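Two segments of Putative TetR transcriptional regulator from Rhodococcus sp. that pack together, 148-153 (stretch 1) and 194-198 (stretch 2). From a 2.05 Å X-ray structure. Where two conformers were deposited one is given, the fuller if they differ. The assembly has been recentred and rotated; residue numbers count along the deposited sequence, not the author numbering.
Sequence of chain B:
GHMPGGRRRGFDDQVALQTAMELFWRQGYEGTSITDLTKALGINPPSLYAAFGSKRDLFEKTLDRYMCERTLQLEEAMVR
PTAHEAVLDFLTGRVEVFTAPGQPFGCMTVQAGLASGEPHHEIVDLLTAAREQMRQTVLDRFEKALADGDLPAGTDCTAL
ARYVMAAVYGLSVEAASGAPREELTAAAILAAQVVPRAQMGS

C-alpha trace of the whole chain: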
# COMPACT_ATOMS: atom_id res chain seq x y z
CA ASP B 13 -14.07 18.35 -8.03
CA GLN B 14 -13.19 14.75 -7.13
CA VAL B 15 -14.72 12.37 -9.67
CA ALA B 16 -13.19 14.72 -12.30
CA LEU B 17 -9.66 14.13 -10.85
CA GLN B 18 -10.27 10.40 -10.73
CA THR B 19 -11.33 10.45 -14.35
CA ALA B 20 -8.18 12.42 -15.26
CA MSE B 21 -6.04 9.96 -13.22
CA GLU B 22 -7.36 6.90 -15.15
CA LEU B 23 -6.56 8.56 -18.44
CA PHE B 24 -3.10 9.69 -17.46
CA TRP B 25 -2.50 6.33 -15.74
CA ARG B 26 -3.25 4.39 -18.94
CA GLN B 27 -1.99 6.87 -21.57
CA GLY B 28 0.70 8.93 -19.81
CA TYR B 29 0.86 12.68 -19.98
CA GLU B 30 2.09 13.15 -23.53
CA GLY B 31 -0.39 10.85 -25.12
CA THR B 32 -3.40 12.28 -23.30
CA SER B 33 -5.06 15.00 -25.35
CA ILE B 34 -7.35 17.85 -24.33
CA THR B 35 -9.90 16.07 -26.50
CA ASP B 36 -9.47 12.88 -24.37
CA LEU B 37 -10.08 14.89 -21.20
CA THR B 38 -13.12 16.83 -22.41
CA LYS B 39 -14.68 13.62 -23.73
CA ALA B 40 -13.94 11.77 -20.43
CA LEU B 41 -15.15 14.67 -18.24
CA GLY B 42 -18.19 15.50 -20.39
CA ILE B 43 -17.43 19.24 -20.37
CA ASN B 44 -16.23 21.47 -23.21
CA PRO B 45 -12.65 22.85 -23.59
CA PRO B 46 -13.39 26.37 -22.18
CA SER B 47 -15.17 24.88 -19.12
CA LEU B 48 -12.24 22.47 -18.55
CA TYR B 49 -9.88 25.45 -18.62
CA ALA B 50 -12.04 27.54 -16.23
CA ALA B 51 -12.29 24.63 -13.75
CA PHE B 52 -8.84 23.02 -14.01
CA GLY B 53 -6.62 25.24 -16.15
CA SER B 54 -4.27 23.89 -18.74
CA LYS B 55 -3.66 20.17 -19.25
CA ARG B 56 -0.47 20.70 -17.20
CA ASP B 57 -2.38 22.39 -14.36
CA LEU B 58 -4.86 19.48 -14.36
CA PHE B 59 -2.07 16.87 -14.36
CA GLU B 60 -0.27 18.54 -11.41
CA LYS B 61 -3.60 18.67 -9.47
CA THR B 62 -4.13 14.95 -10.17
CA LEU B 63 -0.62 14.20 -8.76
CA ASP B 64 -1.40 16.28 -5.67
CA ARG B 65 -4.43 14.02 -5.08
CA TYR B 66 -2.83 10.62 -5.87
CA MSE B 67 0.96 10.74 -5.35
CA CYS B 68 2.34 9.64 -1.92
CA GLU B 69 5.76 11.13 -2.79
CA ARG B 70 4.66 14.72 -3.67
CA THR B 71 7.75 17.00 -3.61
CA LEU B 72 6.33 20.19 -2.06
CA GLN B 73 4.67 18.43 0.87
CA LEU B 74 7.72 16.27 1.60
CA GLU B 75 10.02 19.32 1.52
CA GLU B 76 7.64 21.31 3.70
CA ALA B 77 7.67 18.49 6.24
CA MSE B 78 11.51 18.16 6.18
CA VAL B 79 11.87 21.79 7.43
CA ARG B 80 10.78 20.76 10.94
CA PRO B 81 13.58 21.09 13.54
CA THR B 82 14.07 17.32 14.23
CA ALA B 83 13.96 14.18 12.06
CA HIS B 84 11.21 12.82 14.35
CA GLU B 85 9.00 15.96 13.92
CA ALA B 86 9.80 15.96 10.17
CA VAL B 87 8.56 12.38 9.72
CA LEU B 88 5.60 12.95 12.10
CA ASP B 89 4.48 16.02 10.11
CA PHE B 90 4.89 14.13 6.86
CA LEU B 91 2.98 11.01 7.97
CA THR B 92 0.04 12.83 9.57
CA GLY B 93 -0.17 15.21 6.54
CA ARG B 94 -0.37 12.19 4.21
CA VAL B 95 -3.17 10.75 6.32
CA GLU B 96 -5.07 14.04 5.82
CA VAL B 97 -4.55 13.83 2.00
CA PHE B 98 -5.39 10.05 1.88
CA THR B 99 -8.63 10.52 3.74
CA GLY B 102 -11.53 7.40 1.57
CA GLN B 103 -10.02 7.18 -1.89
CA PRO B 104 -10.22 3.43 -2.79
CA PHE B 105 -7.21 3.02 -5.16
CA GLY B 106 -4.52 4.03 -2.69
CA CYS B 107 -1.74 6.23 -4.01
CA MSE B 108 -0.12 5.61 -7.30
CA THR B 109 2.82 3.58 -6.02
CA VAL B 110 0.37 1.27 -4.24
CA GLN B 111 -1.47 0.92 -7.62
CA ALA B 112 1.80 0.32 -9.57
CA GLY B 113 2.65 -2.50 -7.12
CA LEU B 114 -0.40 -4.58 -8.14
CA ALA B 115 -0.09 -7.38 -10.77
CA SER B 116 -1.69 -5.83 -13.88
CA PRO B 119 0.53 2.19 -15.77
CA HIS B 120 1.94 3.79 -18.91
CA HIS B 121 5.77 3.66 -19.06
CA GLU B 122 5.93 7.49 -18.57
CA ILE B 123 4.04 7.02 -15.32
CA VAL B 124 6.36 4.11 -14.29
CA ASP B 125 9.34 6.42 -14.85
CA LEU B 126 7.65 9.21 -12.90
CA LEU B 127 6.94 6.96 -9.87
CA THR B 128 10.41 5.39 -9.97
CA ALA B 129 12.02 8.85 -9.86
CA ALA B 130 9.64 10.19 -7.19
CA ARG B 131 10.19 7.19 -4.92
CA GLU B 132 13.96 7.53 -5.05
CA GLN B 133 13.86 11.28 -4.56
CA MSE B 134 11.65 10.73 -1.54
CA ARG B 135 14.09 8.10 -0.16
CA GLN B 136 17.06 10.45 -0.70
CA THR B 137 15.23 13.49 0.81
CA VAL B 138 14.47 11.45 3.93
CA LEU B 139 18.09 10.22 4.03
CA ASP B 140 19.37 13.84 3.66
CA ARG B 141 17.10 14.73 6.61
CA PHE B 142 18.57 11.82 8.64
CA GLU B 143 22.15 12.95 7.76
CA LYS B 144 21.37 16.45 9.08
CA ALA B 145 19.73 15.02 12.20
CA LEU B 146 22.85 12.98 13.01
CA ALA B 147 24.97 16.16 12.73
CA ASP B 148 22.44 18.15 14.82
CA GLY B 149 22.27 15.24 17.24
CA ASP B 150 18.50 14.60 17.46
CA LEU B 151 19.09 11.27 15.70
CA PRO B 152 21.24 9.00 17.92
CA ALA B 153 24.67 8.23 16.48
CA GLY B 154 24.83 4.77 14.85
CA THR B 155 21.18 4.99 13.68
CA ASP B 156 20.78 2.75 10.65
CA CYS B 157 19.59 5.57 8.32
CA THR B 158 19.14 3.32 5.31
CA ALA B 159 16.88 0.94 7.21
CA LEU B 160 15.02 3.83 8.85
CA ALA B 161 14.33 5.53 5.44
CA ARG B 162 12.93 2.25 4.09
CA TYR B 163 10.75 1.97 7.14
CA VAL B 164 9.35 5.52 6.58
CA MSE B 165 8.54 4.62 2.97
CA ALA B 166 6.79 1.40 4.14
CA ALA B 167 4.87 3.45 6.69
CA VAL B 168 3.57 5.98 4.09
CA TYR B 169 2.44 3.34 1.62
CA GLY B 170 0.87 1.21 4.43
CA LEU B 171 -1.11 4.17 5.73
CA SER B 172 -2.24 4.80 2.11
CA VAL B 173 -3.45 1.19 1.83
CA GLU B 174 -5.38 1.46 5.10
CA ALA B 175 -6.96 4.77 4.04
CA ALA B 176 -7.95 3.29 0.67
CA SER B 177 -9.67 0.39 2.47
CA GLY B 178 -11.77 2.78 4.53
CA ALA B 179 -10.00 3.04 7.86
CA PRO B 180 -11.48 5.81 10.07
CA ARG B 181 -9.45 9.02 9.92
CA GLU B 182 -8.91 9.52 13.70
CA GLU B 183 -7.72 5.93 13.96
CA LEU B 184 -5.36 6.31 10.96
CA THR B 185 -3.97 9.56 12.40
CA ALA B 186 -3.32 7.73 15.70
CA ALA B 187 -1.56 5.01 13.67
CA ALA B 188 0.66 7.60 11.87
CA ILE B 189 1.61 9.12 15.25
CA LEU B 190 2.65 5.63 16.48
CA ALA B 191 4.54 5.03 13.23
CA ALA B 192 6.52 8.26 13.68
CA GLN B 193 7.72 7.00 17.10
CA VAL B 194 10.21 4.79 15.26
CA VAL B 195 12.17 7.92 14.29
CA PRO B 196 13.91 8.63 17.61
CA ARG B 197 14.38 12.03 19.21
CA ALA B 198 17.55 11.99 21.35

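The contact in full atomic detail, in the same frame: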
# COMPACT_ATOMS: atom_id res chain seq x y z
N ASP B 148 23.10 17.31 13.83
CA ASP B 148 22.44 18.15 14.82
C ASP B 148 22.34 17.42 16.14
O ASP B 148 22.34 18.03 17.20
CB ASP B 148 21.02 18.55 14.38
CG ASP B 148 21.02 19.51 13.19
OD1 ASP B 148 22.12 20.00 12.80
OD2 ASP B 148 19.92 19.78 12.64
N GLY B 149 22.23 16.09 16.06
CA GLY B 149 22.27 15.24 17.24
C GLY B 149 20.91 14.80 17.75
O GLY B 149 20.84 14.22 18.82
N ASP B 150 19.82 15.08 17.03
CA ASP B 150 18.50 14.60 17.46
C ASP B 150 18.25 13.16 17.00
O ASP B 150 17.35 12.52 17.47
CB ASP B 150 17.35 15.51 17.00
CG ASP B 150 17.35 15.74 15.50
OD1 ASP B 150 18.06 16.66 15.04
OD2 ASP B 150 16.63 15.02 14.78
N LEU B 151 19.04 12.69 16.05
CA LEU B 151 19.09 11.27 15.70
C LEU B 151 20.31 10.68 16.37
O LEU B 151 21.42 11.18 16.20
CB LEU B 151 19.14 11.07 14.19
CG LEU B 151 18.39 9.91 13.54
CD1 LEU B 151 16.92 9.76 14.04
CD2 LEU B 151 18.44 10.12 12.03
N PRO B 152 20.12 9.63 17.19
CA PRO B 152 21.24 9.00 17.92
C PRO B 152 22.30 8.50 16.96
O PRO B 152 21.95 7.96 15.91
CB PRO B 152 20.59 7.83 18.66
CG PRO B 152 19.20 7.73 18.17
CD PRO B 152 18.82 9.00 17.49
N ALA B 153 23.57 8.65 17.35
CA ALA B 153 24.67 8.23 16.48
C ALA B 153 24.59 6.72 16.28
O ALA B 153 24.22 6.01 17.18
CB ALA B 153 26.01 8.62 17.08
N VAL B 194 9.02 5.51 15.70
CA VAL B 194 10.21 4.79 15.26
C VAL B 194 11.38 5.70 14.89
O VAL B 194 12.53 5.28 14.98
CB VAL B 194 9.87 3.82 14.12
CG1 VAL B 194 11.14 3.11 13.61
CG2 VAL B 194 8.82 2.78 14.62
N VAL B 195 11.10 6.92 14.47
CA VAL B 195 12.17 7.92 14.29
C VAL B 195 12.49 8.54 15.65
O VAL B 195 11.71 9.31 16.19
CB VAL B 195 11.79 8.93 13.25
CG1 VAL B 195 12.96 9.94 13.01
CG2 VAL B 195 11.45 8.20 11.93
N PRO B 196 13.64 8.16 16.24
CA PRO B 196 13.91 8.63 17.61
C PRO B 196 14.22 10.11 17.72
O PRO B 196 14.68 10.71 16.76
CB PRO B 196 15.16 7.83 18.01
CG PRO B 196 15.34 6.78 16.93
CD PRO B 196 14.73 7.32 15.72
N ARG B 197 13.92 10.69 18.89
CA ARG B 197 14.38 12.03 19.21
C ARG B 197 15.26 11.98 20.45
O ARG B 197 14.75 11.90 21.58
CB ARG B 197 13.23 13.01 19.42
CG ARG B 197 13.68 14.48 19.35
CD ARG B 197 12.73 15.45 20.02
NE ARG B 197 13.30 16.79 20.08
CZ ARG B 197 13.83 17.35 21.16
NH1 ARG B 197 13.85 16.72 22.33
NH2 ARG B 197 14.33 18.58 21.09
N ALA B 198 16.58 11.99 20.23
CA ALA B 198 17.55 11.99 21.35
C ALA B 198 17.55 13.32 22.08
O ALA B 198 17.32 14.37 21.46
CB ALA B 198 18.96 11.65 20.84
O HOH W 1 14.63 13.24 15.65

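How does stretch 1 enter the contact? Asp148 is still helical and lies too far away to take part. Gly149 is the first residue to leave the helix, and it does so with positive phi (99°). At these backbone angles a CB would be jammed against the carbonyl O of Asp148, which by itself calls for glycine, whatever stretch 2 may be doing. The residue's own contribution to the packing is small: Gly149 O lies 3.8 Å from Ala198 CB, a van der Waals touch.

What holds the two backbones together at Asp150? The answer is its carbonyl oxygen. Ala198 N donates a hydrogen bond to Asp150 O at 2.9 Å, and the N-H...O angle of 164° makes it nearly straight. This is the one direct hydrogen bond between the stretches, and it falls where the CA atoms of the two stretches come closest, with Asp150 CA and Ala198 CA 4.8 Å apart. The same oxygen receives a CA-H...O contact from Arg197, with Arg197 CA 3.5 Å from Asp150 O, so the backbone of stretch 2 offers it two hydrogens from successive residues. Asp150 O also comes within 3.3 Å of Pro196 O, but both are acceptors and no hydrogen bond can join them.

What does the side chain of Asp150 add? Its CB points sideways to stretch 2, and its chi1 is p (55°). The carboxylate reaches the other stretch through a water: water 1 lies 2.8 Å from Asp150 OD2 and 2.8 Å from Pro196 O, placed to donate to either, though with more acceptors in reach than it has protons. Proline has no backbone N-H to give, yet its carbonyl remains available as an acceptor, and the water sits between the two acceptors, which could not pair directly. The CA-to-CB bond of Arg197 points away from stretch 1, and the nearest approach of its side chain is Arg197 CG to Asp150 CB at 4.5 Å.

How do Leu151 and Pro152 complete the contact? Leu151 sends its CA-to-CB bond away from stretch 2, but the end of the side chain comes nearer, with chi1 between wells at -143°. Leu151 CD1 packs 3.7 Å from Pro196 CD and 4.1 Å from Val195 CG1, apolar contacts; Leu151 CD1 also lies 3.6 Å from Pro196 O. Pro152 then sets ring against ring, its CD 3.9 Å from Pro196 CB, while Pro152 CD also lies 4.3 Å from Ala198 CB. Pro196 thus meets both residues through its ring. By Ala153 the chain has moved out of reach, and the contact ends.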